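Side-chain contacts in putative isocitrate dehydrogenase, NAD-dependent (Methylococcus capsulatus, PDB 6LKY), which probably catalyses the NAD-dependent oxidative decarboxylation of isocitrate, a reaction for which its family generally uses magnesium, and binds NAD: residues Lys22-Thr27 against Ala285-His290; Met40-Lys45 against Pro49-Thr54. The protein carries 1 engineered substitution. All coordinates share one frame; numbering follows the deposited sequence.

Interaction 1: Lys22-Thr27 against Ala285-His290; sequences KVIEAT and AMMLEH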
ATOM      1  N   LYS A  22     -33.536  -1.817  -0.489  1.00 35.00           N
ATOM      2  CA  LYS A  22     -34.529  -2.733   0.060  1.00 37.32           C
ATOM      3  C   LYS A  22     -34.259  -2.977   1.535  1.00 47.80           C
ATOM      4  O   LYS A  22     -35.163  -2.842   2.377  1.00 49.58           O
ATOM      5  CB  LYS A  22     -34.529  -4.044  -0.727  1.00 34.47           C
ATOM      6  CG  LYS A  22     -35.148  -3.943  -2.125  1.00 46.28           C
ATOM      7  CD  LYS A  22     -35.378  -5.336  -2.715  1.00 51.44           C
ATOM      8  CE  LYS A  22     -35.031  -5.413  -4.203  1.00 61.26           C
ATOM      9  NZ  LYS A  22     -35.999  -4.695  -5.081  1.00 59.07           N
ATOM     10  N   VAL A  23     -32.990  -3.213   1.878  1.00 43.50           N
ATOM     11  CA  VAL A  23     -32.646  -3.501   3.265  1.00 45.70           C
ATOM     12  C   VAL A  23     -32.978  -2.307   4.139  1.00 42.74           C
ATOM     13  O   VAL A  23     -33.581  -2.453   5.213  1.00 43.71           O
ATOM     14  CB  VAL A  23     -31.163  -3.897   3.375  1.00 43.27           C
ATOM     15  CG1 VAL A  23     -30.691  -3.816   4.812  1.00 38.15           C
ATOM     16  CG2 VAL A  23     -30.956  -5.302   2.814  1.00 38.84           C
ATOM     17  N   ILE A  24     -32.665  -1.101   3.660  1.00 39.48           N
ATOM     18  CA  ILE A  24     -32.982   0.078   4.457  1.00 48.20           C
ATOM     19  C   ILE A  24     -34.486   0.155   4.681  1.00 49.29           C
ATOM     20  O   ILE A  24     -34.957   0.334   5.813  1.00 44.53           O
ATOM     21  CB  ILE A  24     -32.429   1.350   3.785  1.00 44.58           C
ATOM     22  CG1 ILE A  24     -30.895   1.390   3.901  1.00 40.76           C
ATOM     23  CG2 ILE A  24     -33.052   2.600   4.399  1.00 35.63           C
ATOM     24  CD1 ILE A  24     -30.228   2.369   2.936  1.00 38.60           C
ATOM     25  N   GLU A  25     -35.268  -0.072   3.624  1.00 44.80           N
ATOM     26  CA  GLU A  25     -36.706   0.056   3.790  1.00 48.72           C
ATOM     27  C   GLU A  25     -37.242  -1.050   4.679  1.00 51.13           C
ATOM     28  O   GLU A  25     -38.233  -0.840   5.386  1.00 49.03           O
ATOM     29  CB  GLU A  25     -37.397   0.096   2.428  1.00 50.18           C
ATOM     30  CG  GLU A  25     -37.435   1.524   1.865  1.00 61.20           C
ATOM     31  CD  GLU A  25     -37.656   1.583   0.364  1.00 68.18           C
ATOM     32  OE1 GLU A  25     -37.784   0.506  -0.259  1.00 76.78           O
ATOM     33  OE2 GLU A  25     -37.688   2.708  -0.191  1.00 57.35           O
ATOM     34  N   ALA A  26     -36.567  -2.207   4.707  1.00 41.63           N
ATOM     35  CA  ALA A  26     -37.026  -3.276   5.581  1.00 41.24           C
ATOM     36  C   ALA A  26     -36.952  -2.886   7.051  1.00 47.54           C
ATOM     37  O   ALA A  26     -37.666  -3.476   7.865  1.00 51.84           O
ATOM     38  CB  ALA A  26     -36.232  -4.554   5.331  1.00 38.05           C
ATOM     39  N   THR A  27     -36.120  -1.901   7.409  1.00 55.87           N
ATOM     40  CA  THR A  27     -36.005  -1.501   8.809  1.00 48.43           C
ATOM     41  C   THR A  27     -37.170  -0.640   9.273  1.00 50.96           C
ATOM     42  O   THR A  27     -37.329  -0.441  10.481  1.00 51.85           O
ATOM     43  CB  THR A  27     -34.715  -0.713   9.053  1.00 46.20           C
ATOM     44  OG1 THR A  27     -34.793   0.530   8.345  1.00 42.40           O
ATOM     45  CG2 THR A  27     -33.496  -1.491   8.590  1.00 37.94           C
ATOM     46  N   ALA A 285     -26.066   1.184   6.556  1.00 30.03           N
ATOM     47  CA  ALA A 285     -26.043   1.197   8.021  1.00 38.01           C
ATOM     48  C   ALA A 285     -25.348   2.450   8.550  1.00 39.93           C
ATOM     49  O   ALA A 285     -25.862   3.132   9.450  1.00 43.64           O
ATOM     50  CB  ALA A 285     -25.364  -0.065   8.565  1.00 31.52           C
ATOM     51  N   MET A 286     -24.167   2.767   7.999  1.00 32.95           N
ATOM     52  CA  MET A 286     -23.432   3.948   8.458  1.00 33.60           C
ATOM     53  C   MET A 286     -24.251   5.209   8.229  1.00 33.41           C
ATOM     54  O   MET A 286     -24.286   6.108   9.083  1.00 32.70           O
ATOM     55  CB  MET A 286     -22.089   4.063   7.729  1.00 29.52           C
ATOM     56  CG  MET A 286     -21.085   2.958   7.998  1.00 34.52           C
ATOM     57  SD  MET A 286     -19.466   3.328   7.255  1.00 34.61           S
ATOM     58  CE  MET A 286     -18.867   4.557   8.413  1.00 30.17           C
ATOM     59  N   MET A 287     -24.926   5.285   7.076  1.00 26.73           N
ATOM     60  CA  MET A 287     -25.781   6.425   6.780  1.00 30.03           C
ATOM     61  C   MET A 287     -26.921   6.529   7.794  1.00 38.54           C
ATOM     62  O   MET A 287     -27.204   7.613   8.319  1.00 35.78           O
ATOM     63  CB  MET A 287     -26.333   6.301   5.360  1.00 27.43           C
ATOM     64  CG  MET A 287     -27.171   7.489   4.906  1.00 30.39           C
ATOM     65  SD  MET A 287     -27.614   7.422   3.155  1.00 34.96           S
ATOM     66  CE  MET A 287     -28.669   5.966   3.115  1.00 28.85           C
ATOM     67  N   LEU A 288     -27.579   5.403   8.092  1.00 33.84           N
ATOM     68  CA  LEU A 288     -28.688   5.430   9.048  1.00 47.91           C
ATOM     69  C   LEU A 288     -28.219   5.918  10.409  1.00 44.83           C
ATOM     70  O   LEU A 288     -28.866   6.770  11.027  1.00 47.35           O
ATOM     71  CB  LEU A 288     -29.341   4.047   9.176  1.00 39.94           C
ATOM     72  CG  LEU A 288     -30.143   3.549   7.967  1.00 43.56           C
ATOM     73  CD1 LEU A 288     -31.098   2.421   8.340  1.00 39.66           C
ATOM     74  CD2 LEU A 288     -30.887   4.686   7.300  1.00 41.36           C
ATOM     75  N   GLU A 289     -27.067   5.422  10.868  1.00 44.66           N
ATOM     76  CA  GLU A 289     -26.519   5.893  12.134  1.00 41.48           C
ATOM     77  C   GLU A 289     -26.272   7.396  12.103  1.00 44.41           C
ATOM     78  O   GLU A 289     -26.633   8.115  13.041  1.00 44.54           O
ATOM     79  CB  GLU A 289     -25.225   5.157  12.458  1.00 38.76           C
ATOM     80  CG  GLU A 289     -24.546   5.675  13.709  1.00 48.07           C
ATOM     81  CD  GLU A 289     -23.045   5.479  13.672  1.00 73.78           C
ATOM     82  OE1 GLU A 289     -22.319   6.492  13.572  1.00 82.67           O
ATOM     83  OE2 GLU A 289     -22.593   4.312  13.727  1.00 75.70           O
ATOM     84  N   HIS A 290     -25.659   7.890  11.023  1.00 38.78           N
ATOM     85  CA  HIS A 290     -25.366   9.320  10.932  1.00 38.95           C
ATOM     86  C   HIS A 290     -26.626  10.187  11.048  1.00 43.49           C
ATOM     87  O   HIS A 290     -26.587  11.260  11.656  1.00 36.76           O
ATOM     88  CB  HIS A 290     -24.632   9.630   9.633  1.00 32.14           C
ATOM     89  CG  HIS A 290     -24.195  11.055   9.522  1.00 27.99           C
ATOM     90  ND1 HIS A 290     -23.082  11.546  10.177  1.00 31.89           N
ATOM     91  CD2 HIS A 290     -24.728  12.102   8.845  1.00 32.86           C
ATOM     92  CE1 HIS A 290     -22.947  12.832   9.899  1.00 37.70           C
ATOM     93  NE2 HIS A 290     -23.932  13.195   9.095  1.00 32.43           N
TER
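Ile24 reaches across to Met287 and Leu288 on helix 278-290 with both arms of its side chain. Its CB points at that helix and splits the contact in two. The short arm, CG2, stands anti to the backbone N and meets one methyl of Leu288, CG2 to CD2 being 4.2 Å. The long arm leaves through CG1, anti to the carbonyl carbon (chi1 -72°), and ends in CD1, which lies 3.9 Å from Met287 CE. The two side chains cross there at about a right angle. Met287 bends at its SD (chi3 65°), and the bend brings CE up to the isoleucine tip. The backbones stay well apart, with Ile24 CA 7.9 Å from Ala285 CA, so side chains alone bridge the interface.

Leu288 also uses its other methyl: CD1 comes to 4.2 Å from Thr27 OG1. That hydroxyl is turned back on its own segment and donates to Ile24 O at 2.5 Å, in the carbonyl plane, with a C=O...OG1 angle of 154°. The same oxygen takes Thr27 N, so two donors from one residue grip it.

All four touching residues are buried. Phe65 of strand 63-66 meets both Ile24 and Met287, while Ile300 of helix 294-310 meets Thr27 and Leu288. Helix 13-26 links the adjacent parallel strands 2-7 and 31-35, and the contact therefore joins the helix of a beta-alpha-beta crossover to helix 278-290 against the large mixed sheet of the isocitrate/isopropylmalate dehydrogenase fold.

Interaction 2: Met40-Lys45 against Pro49-Thr54; sequences MAAVEK and PLPDAT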
ATOM      1  N   MET A  40     -20.170   7.496 -15.227  1.00 24.58           N
ATOM      2  CA  MET A  40     -20.298   7.099 -16.629  1.00 29.41           C
ATOM      3  C   MET A  40     -21.759   7.053 -17.057  1.00 31.68           C
ATOM      4  O   MET A  40     -22.103   7.472 -18.174  1.00 30.35           O
ATOM      5  CB  MET A  40     -19.623   5.741 -16.855  1.00 27.93           C
ATOM      6  CG  MET A  40     -19.319   5.391 -18.322  1.00 35.67           C
ATOM      7  SD  MET A  40     -18.251   6.576 -19.205  1.00 48.29           S
ATOM      8  CE  MET A  40     -16.646   6.226 -18.473  1.00 42.60           C
ATOM      9  N   ALA A  41     -22.642   6.608 -16.161  1.00 27.01           N
ATOM     10  CA  ALA A  41     -24.063   6.616 -16.480  1.00 29.48           C
ATOM     11  C   ALA A  41     -24.505   8.012 -16.891  1.00 28.88           C
ATOM     12  O   ALA A  41     -25.162   8.179 -17.932  1.00 29.88           O
ATOM     13  CB  ALA A  41     -24.876   6.106 -15.282  1.00 24.37           C
ATOM     14  N   ALA A  42     -24.056   9.039 -16.153  1.00 24.68           N
ATOM     15  CA  ALA A  42     -24.465  10.396 -16.496  1.00 29.47           C
ATOM     16  C   ALA A  42     -23.843  10.834 -17.815  1.00 30.73           C
ATOM     17  O   ALA A  42     -24.514  11.471 -18.644  1.00 32.23           O
ATOM     18  CB  ALA A  42     -24.111  11.361 -15.361  1.00 26.47           C
ATOM     19  N   VAL A  43     -22.599  10.419 -18.075  1.00 26.03           N
ATOM     20  CA  VAL A  43     -21.997  10.724 -19.367  1.00 26.51           C
ATOM     21  C   VAL A  43     -22.847  10.142 -20.485  1.00 33.66           C
ATOM     22  O   VAL A  43     -23.084  10.792 -21.510  1.00 31.50           O
ATOM     23  CB  VAL A  43     -20.551  10.199 -19.447  1.00 30.13           C
ATOM     24  CG1 VAL A  43     -20.060  10.226 -20.909  1.00 26.90           C
ATOM     25  CG2 VAL A  43     -19.624  11.033 -18.568  1.00 25.11           C
ATOM     26  N   GLU A  44     -23.324   8.910 -20.303  1.00 29.14           N
ATOM     27  CA  GLU A  44     -24.083   8.279 -21.373  1.00 35.02           C
ATOM     28  C   GLU A  44     -25.457   8.909 -21.512  1.00 34.97           C
ATOM     29  O   GLU A  44     -25.989   8.988 -22.626  1.00 36.18           O
ATOM     30  CB  GLU A  44     -24.175   6.776 -21.132  1.00 35.09           C
ATOM     31  CG  GLU A  44     -22.866   6.060 -21.452  1.00 37.98           C
ATOM     32  CD  GLU A  44     -22.827   4.636 -20.930  1.00 56.45           C
ATOM     33  OE1 GLU A  44     -23.738   4.250 -20.157  1.00 51.01           O
ATOM     34  OE2 GLU A  44     -21.876   3.907 -21.293  1.00 57.33           O
ATOM     35  N   LYS A  45     -26.027   9.396 -20.406  1.00 27.88           N
ATOM     36  CA  LYS A  45     -27.410   9.846 -20.428  1.00 34.50           C
ATOM     37  C   LYS A  45     -27.510  11.344 -20.676  1.00 39.26           C
ATOM     38  O   LYS A  45     -28.400  11.787 -21.403  1.00 40.94           O
ATOM     39  CB  LYS A  45     -28.090   9.480 -19.110  1.00 39.61           C
ATOM     40  CG  LYS A  45     -29.611   9.567 -19.057  1.00 38.06           C
ATOM     41  CD  LYS A  45     -30.036   9.201 -17.627  1.00 50.15           C
ATOM     42  CE  LYS A  45     -31.534   8.983 -17.440  1.00 44.90           C
ATOM     43  NZ  LYS A  45     -32.315   9.643 -18.496  1.00 44.25           N
ATOM     44  N   PRO A  49     -20.287  14.036 -16.700  1.00 28.04           N
ATOM     45  CA  PRO A  49     -20.158  13.092 -15.569  1.00 28.69           C
ATOM     46  C   PRO A  49     -20.787  13.588 -14.267  1.00 23.35           C
ATOM     47  O   PRO A  49     -21.043  12.776 -13.375  1.00 23.84           O
ATOM     48  CB  PRO A  49     -18.638  12.899 -15.433  1.00 27.60           C
ATOM     49  CG  PRO A  49     -18.037  14.163 -16.006  1.00 25.99           C
ATOM     50  CD  PRO A  49     -18.989  14.621 -17.099  1.00 25.50           C
ATOM     51  N   LEU A  50     -21.068  14.880 -14.125  1.00 25.64           N
ATOM     52  CA  LEU A  50     -21.665  15.406 -12.898  1.00 31.29           C
ATOM     53  C   LEU A  50     -22.647  16.499 -13.279  1.00 31.58           C
ATOM     54  O   LEU A  50     -22.292  17.684 -13.312  1.00 31.16           O
ATOM     55  CB  LEU A  50     -20.600  15.946 -11.943  1.00 27.66           C
ATOM     56  CG  LEU A  50     -20.733  15.729 -10.430  1.00 37.38           C
ATOM     57  CD1 LEU A  50     -19.991  16.809  -9.661  1.00 25.57           C
ATOM     58  CD2 LEU A  50     -22.158  15.653  -9.977  1.00 28.79           C
ATOM     59  N   PRO A  51     -23.889  16.138 -13.604  1.00 32.86           N
ATOM     60  CA  PRO A  51     -24.898  17.170 -13.874  1.00 30.15           C
ATOM     61  C   PRO A  51     -25.017  18.109 -12.686  1.00 34.22           C
ATOM     62  O   PRO A  51     -24.899  17.689 -11.530  1.00 32.73           O
ATOM     63  CB  PRO A  51     -26.191  16.371 -14.096  1.00 32.89           C
ATOM     64  CG  PRO A  51     -25.754  14.975 -14.402  1.00 35.95           C
ATOM     65  CD  PRO A  51     -24.425  14.772 -13.722  1.00 31.97           C
ATOM     66  N   ASP A  52     -25.217  19.396 -12.989  1.00 39.37           N
ATOM     67  CA  ASP A  52     -25.416  20.399 -11.944  1.00 36.10           C
ATOM     68  C   ASP A  52     -26.536  20.007 -10.998  1.00 31.57           C
ATOM     69  O   ASP A  52     -26.444  20.242  -9.788  1.00 35.20           O
ATOM     70  CB  ASP A  52     -25.723  21.764 -12.569  1.00 43.28           C
ATOM     71  CG  ASP A  52     -24.475  22.498 -13.023  1.00 58.01           C
ATOM     72  OD1 ASP A  52     -23.391  22.279 -12.427  1.00 50.45           O
ATOM     73  OD2 ASP A  52     -24.583  23.291 -13.985  1.00 57.81           O
ATOM     74  N   ALA A  53     -27.610  19.419 -11.533  1.00 35.22           N
ATOM     75  CA  ALA A  53     -28.752  19.054 -10.698  1.00 35.70           C
ATOM     76  C   ALA A  53     -28.368  18.048  -9.616  1.00 37.05           C
ATOM     77  O   ALA A  53     -28.915  18.096  -8.508  1.00 38.94           O
ATOM     78  CB  ALA A  53     -29.880  18.505 -11.572  1.00 30.34           C
ATOM     79  N   THR A  54     -27.423  17.144  -9.904  1.00 34.12           N
ATOM     80  CA  THR A  54     -26.957  16.187  -8.895  1.00 26.52           C
ATOM     81  C   THR A  54     -26.298  16.905  -7.721  1.00 30.68           C
ATOM     82  O   THR A  54     -26.599  16.635  -6.545  1.00 33.94           O
ATOM     83  CB  THR A  54     -25.986  15.199  -9.544  1.00 32.61           C
ATOM     84  OG1 THR A  54     -26.666  14.513 -10.598  1.00 30.07           O
ATOM     85  CG2 THR A  54     -25.462  14.171  -8.524  1.00 24.32           C
TER
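Val43 and Ala42 on helix 39-46 face the two prolines of the loop that follows, and the apolar contacts come first. One methyl of Val43 packs against the Pro49 ring: CG2 is 3.6 Å from Pro49 N, 3.8 Å from its CB and 3.9 Å from its CD, so it meets the ring on its backbone side. It gets there by standing anti to the carbonyl carbon of Val43, while CG1 takes the place anti to the backbone N (chi1 166°). The main chains are close too, with Val43 CA 4.8 Å from Pro49 CA. Ala42 CB points into the turn and touches the Pro51 ring at one side, 3.8 Å from CD, with CG slightly farther off.

Between these two groups the chain makes a tight helix-loop-helix connection: helix 39-46 ends, the proline-rich loop folds back along its flank, and Pro51 takes the N-cap position of helix 52-61. The connection borders the coenzyme region, the Pro49 side chain being about 12 Å from a bound NAD.

Polar groups enter in a smaller way. Ala42 CB also packs on a backbone oxygen, Pro49 O, at 3.9 Å. Pro51 O accepts a weak bond from Thr54 N in the first turn of helix 52-61. Outside the pair, Asp10 holds the start of helix 39-46 by taking Met40 N and Ala41 N on its two carboxylate oxygens, and Thr54 OG1 is hydrogen-bonded to Ser37 O.

How the interactions relate
Interaction 2 is nested inside the loop that interaction 1 closes: the chain runs through 22-27, 40-45 and 49-54 and returns at 285-290 only after most of the protein has been built. The centres lie 26 Å apart and the nearest atoms about 13 Å, so the two do not touch. Helix 13-26 leads into strand 31-35, then helices 39-46 and 52-61, and then strand 63-66, against which interaction 1 packs. Interaction 1 thus ties distant segments together in the interior, whereas interaction 2 shapes a local turn nearer the surface. The Met287 side chain is about 9 Å from those of the NAD-binding Lys66 and Glu260, and the Ala42 side chain about 8 Å from that of Leu69, another NAD-binding residue.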